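Local coordinates for protein CaaX farnesyltransferase beta subunit Ram1 (Aspergillus fumigatus, PDB 4L9P) that probably transfers a farnesyl group from farnesyl diphosphate to a cysteine near the C-terminus of target proteins, as the zinc-binding, peptide-binding half of an alpha-beta heterodimer, at residues Cys163-Asp168 against Asp489-Phe494; Lys225-Trp230 against Leu264-Ala269; Gln387-Pro392 against Tyr449-Ser454. All coordinates share one frame; numbering follows the deposited sequence.

Interaction 1: Cys163-Asp168 against Asp489-Phe494; sequences CLLGED and DRLVPF
Leu164 lies over one face of the Phe494 ring, the two side chains crossing at about a right angle. Leu164 CD2 stands 3.7 Å from the centroid of the Phe494 ring, 17° off the normal, as a CH-pi contact displaced toward the rim. With CG anti to the carbonyl carbon (chi1 -76°), Leu164 sets CG 3.5 Å from Phe494 CZ. At the ring edge, near its plane, Cys163 CB approaches Phe494 CE1 at 4.2 Å. The backbone adds one nearly straight bond: Val492 N gives its hydrogen to Leu164 O at 3.0 Å, on a lone pair in the carbonyl plane. The same oxygen takes a second hydrogen from a water, which also donates to Arg490 O and so spans the two segments. Val492 CG2 packs 3.3 Å from Cys163 O, and Leu491 CD2 lies 3.8 Å from Leu165 CD2, those two leucines side by side and pointing the same way. Farther out, Leu438, Thr439 and Ser442 of helix 431-444 touch Leu164, and Arg126 bonds to both Leu165 O and Arg490 O. Just past helix 151-164, Gly166 takes a positive phi in a Schellman motif, its N bonded to Cys163 O. A loop thus packs against a Schellman-ended helix C-terminus within the alpha-alpha toroid, the side chain of Leu164 about 12 Å from those of the zinc ligands Cys367 and His433.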
loop_
_atom_site.group_PDB
_atom_site.type_symbol
_atom_site.label_atom_id
_atom_site.label_comp_id
_atom_site.label_asym_id
_atom_site.label_seq_id
_atom_site.Cartn_x
_atom_site.Cartn_y
_atom_site.Cartn_z
ATOM N N CYS B 163 19.295 -7.240 -8.075
ATOM C CA CYS B 163 19.111 -6.699 -9.436
ATOM C C CYS B 163 19.275 -5.191 -9.472
ATOM O O CYS B 163 20.026 -4.684 -10.338
ATOM C CB CYS B 163 17.745 -7.062 -10.047
ATOM S SG CYS B 163 17.546 -8.767 -10.486
ATOM N N LEU B 164 18.654 -4.466 -8.558
ATOM C CA LEU B 164 18.805 -3.012 -8.531
ATOM C C LEU B 164 20.278 -2.597 -8.452
ATOM O O LEU B 164 20.715 -1.697 -9.129
ATOM C CB LEU B 164 18.025 -2.467 -7.320
ATOM C CG LEU B 164 16.504 -2.477 -7.611
ATOM C CD1 LEU B 164 15.759 -2.440 -6.245
ATOM C CD2 LEU B 164 16.113 -1.250 -8.409
ATOM N N LEU B 165 21.019 -3.295 -7.603
ATOM C CA LEU B 165 22.438 -3.008 -7.397
ATOM C C LEU B 165 23.332 -3.525 -8.533
ATOM O O LEU B 165 24.554 -3.333 -8.466
ATOM C CB LEU B 165 22.887 -3.633 -6.073
ATOM C CG LEU B 165 22.372 -2.837 -4.872
ATOM C CD1 LEU B 165 22.453 -3.689 -3.626
ATOM C CD2 LEU B 165 23.170 -1.498 -4.646
ATOM N N GLY B 166 22.750 -4.154 -9.547
ATOM C CA GLY B 166 23.520 -4.475 -10.750
ATOM C C GLY B 166 24.074 -5.863 -10.782
ATOM O O GLY B 166 24.953 -6.135 -11.648
ATOM N N GLU B 167 23.628 -6.755 -9.891
ATOM C CA GLU B 167 24.045 -8.155 -9.963
ATOM C C GLU B 167 23.328 -8.924 -11.045
ATOM O O GLU B 167 22.155 -8.631 -11.383
ATOM C CB GLU B 167 23.858 -8.898 -8.651
ATOM C CG GLU B 167 24.527 -8.197 -7.484
ATOM C CD GLU B 167 26.025 -8.342 -7.536
ATOM O OE1 GLU B 167 26.553 -9.373 -7.040
ATOM O OE2 GLU B 167 26.705 -7.431 -8.093
ATOM N N ASP B 168 24.013 -9.958 -11.538
ATOM C CA ASP B 168 23.380 -10.898 -12.449
ATOM C C ASP B 168 22.844 -12.000 -11.536
ATOM O O ASP B 168 23.620 -12.633 -10.877
ATOM C CB ASP B 168 24.462 -11.485 -13.382
ATOM C CG ASP B 168 23.959 -12.570 -14.273
ATOM O OD1 ASP B 168 22.816 -13.022 -14.185
ATOM O OD2 ASP B 168 24.767 -13.017 -15.095
ATOM N N ASP B 489 25.982 6.119 -7.721
ATOM C CA ASP B 489 24.840 5.524 -6.950
ATOM C C ASP B 489 23.772 4.964 -7.918
ATOM O O ASP B 489 22.688 4.582 -7.442
ATOM C CB ASP B 489 24.177 6.638 -6.120
ATOM C CG ASP B 489 25.095 7.262 -5.094
ATOM O OD1 ASP B 489 26.042 6.582 -4.570
ATOM O OD2 ASP B 489 24.857 8.455 -4.780
ATOM N N ARG B 490 23.958 5.025 -9.250
ATOM C CA ARG B 490 22.891 4.617 -10.178
ATOM C C ARG B 490 22.550 3.141 -10.103
ATOM O O ARG B 490 23.405 2.266 -10.112
ATOM C CB ARG B 490 23.285 5.006 -11.633
ATOM C CG ARG B 490 22.171 4.590 -12.623
ATOM C CD ARG B 490 22.364 5.178 -14.021
ATOM N NE ARG B 490 22.215 6.639 -13.983
ATOM C CZ ARG B 490 21.030 7.266 -13.952
ATOM N NH1 ARG B 490 19.902 6.543 -14.084
ATOM N NH2 ARG B 490 20.951 8.597 -13.817
ATOM N N LEU B 491 21.232 2.901 -9.974
ATOM C CA LEU B 491 20.702 1.549 -9.950
ATOM C C LEU B 491 20.042 1.197 -11.258
ATOM O O LEU B 491 19.752 2.080 -12.080
ATOM C CB LEU B 491 19.626 1.524 -8.816
ATOM C CG LEU B 491 20.172 1.846 -7.416
ATOM C CD1 LEU B 491 18.994 1.860 -6.383
ATOM C CD2 LEU B 491 21.244 0.835 -6.982
ATOM N N VAL B 492 19.792 -0.096 -11.461
ATOM C CA VAL B 492 19.079 -0.551 -12.644
ATOM C C VAL B 492 17.645 -0.032 -12.613
ATOM O O VAL B 492 17.039 0.001 -11.555
ATOM C CB VAL B 492 19.163 -2.092 -12.643
ATOM C CG1 VAL B 492 18.194 -2.769 -13.531
ATOM C CG2 VAL B 492 20.637 -2.567 -12.795
ATOM N N PRO B 493 17.068 0.360 -13.755
ATOM C CA PRO B 493 15.651 0.830 -13.755
ATOM C C PRO B 493 14.697 -0.366 -13.492
ATOM O O PRO B 493 14.950 -1.502 -13.932
ATOM C CB PRO B 493 15.445 1.394 -15.179
ATOM C CG PRO B 493 16.534 0.712 -16.012
ATOM C CD PRO B 493 17.726 0.408 -15.073
ATOM N N PHE B 494 13.606 -0.094 -12.758
ATOM C CA PHE B 494 12.543 -1.069 -12.541
ATOM C C PHE B 494 11.254 -0.602 -13.197
ATOM O O PHE B 494 10.956 0.596 -13.277
ATOM C CB PHE B 494 12.289 -1.267 -11.056
ATOM C CG PHE B 494 12.979 -2.445 -10.422
ATOM C CD1 PHE B 494 14.203 -2.946 -10.912
ATOM C CD2 PHE B 494 12.373 -3.029 -9.317
ATOM C CE1 PHE B 494 14.815 -4.052 -10.280
ATOM C CE2 PHE B 494 12.947 -4.110 -8.678
ATOM C CZ PHE B 494 14.203 -4.652 -9.153
HETATM O O HOH W 1 23.275 -0.958 -10.273
#

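Interaction 2: Lys225-Trp230 against Leu264-Ala269; sequences KAMWKW and LDLPLA
Trp228 presents one face of its indole to Pro267 and its N-H to the backbone beyond. Pro267 CD sits 3.8 Å from the centroid of the five-membered ring of Trp228, 19° off the normal, a CH-pi contact in which the two side chains cross at about a right angle. Trp228 CG is anti to the backbone N (chi1 177°), pointing out from helix 224-234 on the side of the loop. Trp228 NE1 donates to Ala269 O at 2.9 Å in a bent bond, nearly along the C=O axis, with the oxygen tilted 16° from the ring plane; a second, weak bond reaches Pro267 O at 3.3 Å. Phe517 meets the same indole edge-to-face. This tight polar and aromatic end contrasts with looser apolar contacts at Met227, whose CG is 4.0 Å from Leu264 CD1 and 4.1 Å from Leu266 CD1, crossing both buried leucines at about a right angle. Ala269, partly exposed, lies at the margin, while Pro267 is partly exposed yet packed on the indole face. Asp265, just beyond helix 251-263, takes a positive phi in a Schellman motif: a helix packed on the loop that follows another helix, within an alpha-alpha toroid, away from the zinc and isoprenoid sites.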
loop_
_atom_site.group_PDB
_atom_site.type_symbol
_atom_site.label_atom_id
_atom_site.label_comp_id
_atom_site.label_asym_id
_atom_site.label_seq_id
_atom_site.Cartn_x
_atom_site.Cartn_y
_atom_site.Cartn_z
ATOM N N LYS B 225 -2.376 -23.363 -16.195
ATOM C CA LYS B 225 -3.806 -23.636 -16.171
ATOM C C LYS B 225 -4.336 -23.707 -14.734
ATOM O O LYS B 225 -5.405 -23.157 -14.424
ATOM C CB LYS B 225 -4.144 -24.939 -16.929
ATOM C CG LYS B 225 -5.611 -25.141 -16.908
ATOM C CD LYS B 225 -6.034 -26.190 -17.866
ATOM C CE LYS B 225 -7.261 -25.743 -18.519
ATOM N NZ LYS B 225 -7.611 -26.741 -19.502
ATOM N N ALA B 226 -3.580 -24.356 -13.832
ATOM C CA ALA B 226 -4.072 -24.478 -12.474
ATOM C C ALA B 226 -4.016 -23.094 -11.799
ATOM O O ALA B 226 -4.901 -22.752 -11.000
ATOM C CB ALA B 226 -3.245 -25.499 -11.717
ATOM N N MET B 227 -3.006 -22.287 -12.122
ATOM C CA MET B 227 -2.992 -20.912 -11.598
ATOM C C MET B 227 -4.226 -20.116 -12.013
ATOM O O MET B 227 -4.797 -19.364 -11.190
ATOM C CB MET B 227 -1.751 -20.164 -12.125
ATOM C CG MET B 227 -1.620 -18.702 -11.635
ATOM S SD MET B 227 -1.120 -18.598 -9.876
ATOM C CE MET B 227 0.608 -19.019 -9.996
ATOM N N TRP B 228 -4.619 -20.224 -13.285
ATOM C CA TRP B 228 -5.820 -19.560 -13.778
ATOM C C TRP B 228 -7.097 -20.046 -13.066
ATOM O O TRP B 228 -7.940 -19.216 -12.663
ATOM C CB TRP B 228 -5.903 -19.859 -15.272
ATOM C CG TRP B 228 -7.097 -19.335 -16.009
ATOM C CD1 TRP B 228 -7.419 -18.033 -16.300
ATOM C CD2 TRP B 228 -8.075 -20.149 -16.644
ATOM N NE1 TRP B 228 -8.571 -17.978 -17.078
ATOM C CE2 TRP B 228 -8.996 -19.277 -17.301
ATOM C CE3 TRP B 228 -8.263 -21.533 -16.703
ATOM C CZ2 TRP B 228 -10.104 -19.763 -18.076
ATOM C CZ3 TRP B 228 -9.355 -22.030 -17.455
ATOM C CH2 TRP B 228 -10.257 -21.141 -18.142
ATOM N N LYS B 229 -7.231 -21.360 -12.879
ATOM C CA LYS B 229 -8.405 -21.848 -12.171
ATOM C C LYS B 229 -8.467 -21.328 -10.727
ATOM O O LYS B 229 -9.532 -20.927 -10.256
ATOM C CB LYS B 229 -8.430 -23.391 -12.171
ATOM C CG LYS B 229 -8.719 -23.951 -13.577
ATOM C CD LYS B 229 -8.790 -25.449 -13.553
ATOM C CE LYS B 229 -9.372 -25.966 -14.822
ATOM N NZ LYS B 229 -9.644 -27.392 -14.525
ATOM N N TRP B 230 -7.315 -21.332 -10.044
ATOM C CA TRP B 230 -7.275 -20.911 -8.656
ATOM C C TRP B 230 -7.538 -19.408 -8.588
ATOM O O TRP B 230 -8.363 -18.956 -7.764
ATOM C CB TRP B 230 -5.928 -21.291 -8.012
ATOM C CG TRP B 230 -5.717 -20.556 -6.724
ATOM C CD1 TRP B 230 -6.395 -20.743 -5.524
ATOM C CD2 TRP B 230 -4.777 -19.480 -6.490
ATOM N NE1 TRP B 230 -5.962 -19.812 -4.616
ATOM C CE2 TRP B 230 -4.953 -19.059 -5.152
ATOM C CE3 TRP B 230 -3.780 -18.885 -7.284
ATOM C CZ2 TRP B 230 -4.204 -18.034 -4.588
ATOM C CZ3 TRP B 230 -3.033 -17.881 -6.774
ATOM C CH2 TRP B 230 -3.229 -17.474 -5.400
ATOM N N LEU B 264 1.926 -14.038 -16.785
ATOM C CA LEU B 264 1.783 -15.420 -17.250
ATOM C C LEU B 264 0.859 -15.506 -18.493
ATOM O O LEU B 264 0.577 -16.608 -18.966
ATOM C CB LEU B 264 1.210 -16.294 -16.132
ATOM C CG LEU B 264 2.103 -16.374 -14.864
ATOM C CD1 LEU B 264 1.398 -17.366 -13.924
ATOM C CD2 LEU B 264 3.578 -16.702 -15.087
ATOM N N ASP B 265 0.414 -14.360 -19.018
ATOM C CA ASP B 265 -0.527 -14.276 -20.147
ATOM C C ASP B 265 -1.700 -15.264 -19.928
ATOM O O ASP B 265 -2.007 -16.107 -20.796
ATOM C CB ASP B 265 0.186 -14.576 -21.469
ATOM C CG ASP B 265 -0.725 -14.339 -22.683
ATOM O OD1 ASP B 265 -1.580 -13.406 -22.567
ATOM O OD2 ASP B 265 -0.639 -15.114 -23.706
ATOM N N LEU B 266 -2.350 -15.180 -18.779
ATOM C CA LEU B 266 -3.483 -16.062 -18.569
ATOM C C LEU B 266 -4.681 -15.585 -19.366
ATOM O O LEU B 266 -4.787 -14.411 -19.727
ATOM C CB LEU B 266 -3.896 -16.068 -17.088
ATOM C CG LEU B 266 -2.766 -16.528 -16.141
ATOM C CD1 LEU B 266 -3.264 -16.577 -14.689
ATOM C CD2 LEU B 266 -2.151 -17.894 -16.564
ATOM N N PRO B 267 -5.624 -16.490 -19.659
ATOM C CA PRO B 267 -6.809 -16.012 -20.368
ATOM C C PRO B 267 -7.588 -14.978 -19.574
ATOM O O PRO B 267 -7.729 -15.096 -18.353
ATOM C CB PRO B 267 -7.664 -17.306 -20.517
ATOM C CG PRO B 267 -6.698 -18.419 -20.446
ATOM C CD PRO B 267 -5.643 -17.944 -19.415
ATOM N N LEU B 268 -8.075 -13.959 -20.256
ATOM C CA LEU B 268 -8.917 -12.931 -19.661
ATOM C C LEU B 268 -10.248 -13.465 -19.133
ATOM O O LEU B 268 -10.739 -12.985 -18.085
ATOM C CB LEU B 268 -9.143 -11.851 -20.720
ATOM C CG LEU B 268 -10.084 -10.741 -20.375
ATOM C CD1 LEU B 268 -9.547 -9.970 -19.200
ATOM C CD2 LEU B 268 -10.237 -9.781 -21.625
ATOM N N ALA B 269 -10.834 -14.449 -19.832
ATOM C CA ALA B 269 -12.077 -14.986 -19.350
ATOM C C ALA B 269 -11.907 -15.719 -18.032
ATOM O O ALA B 269 -10.895 -16.382 -17.784
ATOM C CB ALA B 269 -12.619 -16.025 -20.340
#

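Interaction 3: Gln387-Pro392 against Tyr449-Ser454; sequences QPLAGP and YCTDSS
Gln387 and Tyr449 cross at about a right angle, the glutamine amide plane 75° from the phenol ring. The contact is made by the aliphatic part of the glutamine, Gln387 CG lying 3.9 Å from Tyr449 CD2 in an oblique approach. The glutamine chain bends at chi2, and its NE2 bonds to Gly385 O, while the tyrosine hydroxyl is held by Asp470. Beside this pair the backbones form a single beta bridge between Gln387 and Thr451. Gln387 N donates to Cys450 O at 2.8 Å, almost straight. A weak return bond of 3.4 Å runs from Asp452 N to Gln387 O. Gln387 O also receives a CA-H...O contact from Thr451 CA at 3.1 Å.

Beyond the bridge, the Asp452 carboxylate meets the other segment at Pro388 and Leu389. Its CG stands between the backbone N and the carbonyl carbon (chi1 60°), and Asp452 OD1 accepts from Leu389 N at 3.0 Å on the syn side, 34° out of the carboxylate plane. Asp452 OD2 lies 3.5 Å from Pro388 CA. Leu389 passes obliquely by both Thr451 and Asp452: its CD2 is 4.0 Å from Thr451 CG2, and its CD1 packs 3.6 Å from Ser453 CB. Thr451 OG1 accepts from Ser453 N in an ST turn and is also hydrogen-bonded to Ser466 O, which probably helps fix the bend after strand 446-449; Lys468 of the partner strand touches both Leu389 and Thr451.

Two straight bonds, one to a main-chain carbonyl and one to a carboxylate, thus hold two irregular loops in register. Because Asp452 and Leu389 are exposed, the carboxylate bond probably works in competition with water, whereas the bridge at buried Gln387 and Thr451 is more sheltered.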
loop_
_atom_site.group_PDB
_atom_site.type_symbol
_atom_site.label_atom_id
_atom_site.label_comp_id
_atom_site.label_asym_id
_atom_site.label_seq_id
_atom_site.Cartn_x
_atom_site.Cartn_y
_atom_site.Cartn_z
ATOM N N GLN B 387 3.595 8.527 -24.829
ATOM C CA GLN B 387 4.625 9.167 -25.664
ATOM C C GLN B 387 4.795 8.412 -26.955
ATOM O O GLN B 387 5.052 7.231 -26.964
ATOM C CB GLN B 387 5.947 9.285 -24.894
ATOM C CG GLN B 387 5.745 9.867 -23.471
ATOM C CD GLN B 387 5.426 11.348 -23.475
ATOM O OE1 GLN B 387 6.255 12.143 -23.924
ATOM N NE2 GLN B 387 4.209 11.739 -22.971
ATOM N N PRO B 388 4.639 9.094 -28.088
ATOM C CA PRO B 388 4.799 8.310 -29.321
ATOM C C PRO B 388 6.296 8.084 -29.630
ATOM O O PRO B 388 7.098 9.014 -29.455
ATOM C CB PRO B 388 4.147 9.206 -30.376
ATOM C CG PRO B 388 4.381 10.623 -29.839
ATOM C CD PRO B 388 4.207 10.486 -28.327
ATOM N N LEU B 389 6.680 6.881 -30.049
ATOM C CA LEU B 389 8.069 6.712 -30.467
ATOM C C LEU B 389 8.391 7.563 -31.712
ATOM O O LEU B 389 9.479 8.131 -31.794
ATOM C CB LEU B 389 8.435 5.240 -30.682
ATOM C CG LEU B 389 8.553 4.375 -29.429
ATOM C CD1 LEU B 389 9.470 3.177 -29.742
ATOM C CD2 LEU B 389 9.059 5.166 -28.241
ATOM N N ALA B 390 7.440 7.692 -32.645
ATOM C CA ALA B 390 7.661 8.483 -33.892
ATOM C C ALA B 390 7.553 9.992 -33.708
ATOM O O ALA B 390 8.439 10.764 -34.147
ATOM C CB ALA B 390 6.669 8.026 -35.021
ATOM N N GLY B 391 6.435 10.409 -33.113
ATOM C CA GLY B 391 6.066 11.810 -32.993
ATOM C C GLY B 391 7.153 12.662 -32.367
ATOM O O GLY B 391 8.228 12.143 -31.912
ATOM N N PRO B 392 6.927 13.991 -32.368
ATOM C CA PRO B 392 7.948 14.823 -31.727
ATOM C C PRO B 392 7.757 14.698 -30.194
ATOM O O PRO B 392 6.607 14.449 -29.739
ATOM C CB PRO B 392 7.621 16.234 -32.248
ATOM C CG PRO B 392 6.106 16.194 -32.583
ATOM C CD PRO B 392 5.874 14.778 -33.060
ATOM N N TYR B 449 8.028 6.313 -18.541
ATOM C CA TYR B 449 6.853 6.802 -19.292
ATOM C C TYR B 449 6.300 5.702 -20.161
ATOM O O TYR B 449 6.992 4.702 -20.414
ATOM C CB TYR B 449 7.273 8.002 -20.175
ATOM C CG TYR B 449 8.464 7.723 -21.034
ATOM C CD1 TYR B 449 9.760 7.963 -20.584
ATOM C CD2 TYR B 449 8.302 7.225 -22.319
ATOM C CE1 TYR B 449 10.867 7.662 -21.389
ATOM C CE2 TYR B 449 9.416 6.960 -23.133
ATOM C CZ TYR B 449 10.669 7.158 -22.654
ATOM O OH TYR B 449 11.730 6.893 -23.498
ATOM N N CYS B 450 5.029 5.812 -20.564
ATOM C CA CYS B 450 4.429 4.762 -21.400
ATOM C C CYS B 450 4.403 5.275 -22.862
ATOM O O CYS B 450 4.440 6.480 -23.134
ATOM C CB CYS B 450 3.045 4.322 -20.843
ATOM S SG CYS B 450 1.839 5.651 -20.836
ATOM N N THR B 451 4.398 4.350 -23.801
ATOM C CA THR B 451 4.591 4.663 -25.214
ATOM C C THR B 451 3.545 3.937 -26.055
ATOM O O THR B 451 2.723 3.193 -25.529
ATOM C CB THR B 451 6.001 4.231 -25.681
ATOM O OG1 THR B 451 6.043 2.791 -25.770
ATOM C CG2 THR B 451 7.113 4.767 -24.769
ATOM N N ASP B 452 3.578 4.188 -27.359
ATOM C CA ASP B 452 2.704 3.498 -28.302
ATOM C C ASP B 452 3.362 2.244 -28.866
ATOM O O ASP B 452 2.886 1.686 -29.876
ATOM C CB ASP B 452 2.286 4.452 -29.446
ATOM C CG ASP B 452 3.489 5.008 -30.255
ATOM O OD1 ASP B 452 4.643 4.716 -29.901
ATOM O OD2 ASP B 452 3.279 5.769 -31.253
ATOM N N SER B 453 4.457 1.818 -28.235
ATOM C CA SER B 453 5.195 0.636 -28.658
ATOM C C SER B 453 5.259 -0.422 -27.586
ATOM O O SER B 453 5.942 -0.245 -26.590
ATOM C CB SER B 453 6.616 1.057 -29.056
ATOM O OG SER B 453 7.284 -0.048 -29.642
ATOM N N SER B 454 4.518 -1.505 -27.773
ATOM C CA SER B 454 4.437 -2.518 -26.738
ATOM C C SER B 454 5.179 -3.766 -27.062
ATOM O O SER B 454 5.226 -4.139 -28.221
ATOM C CB SER B 454 2.959 -2.827 -26.427
ATOM O OG SER B 454 2.848 -3.822 -25.406
#

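In the fold
All three contacts lie within one alpha-alpha toroid domain, yet none touches another. Interaction 1 is nearest the centre of the chain, about 15 Å centre to centre, and is mainly buried leucine and phenylalanine packing with one backbone bond and a bridging water. Interactions 2 and 3 both lie about 23 Å out, centre to centre. Interaction 2 is also buried, but its polar link comes from an indole N-H; interaction 3 is partly exposed and relies on backbone and carboxylate bonds. Interactions 1 and 2 each set a helix against a loop, whereas interaction 3 joins two loops. Interactions 1 and 3 come closest, about 8 Å between nearest atoms; Pro493 packs on strand 446-449, which leads into interaction 3.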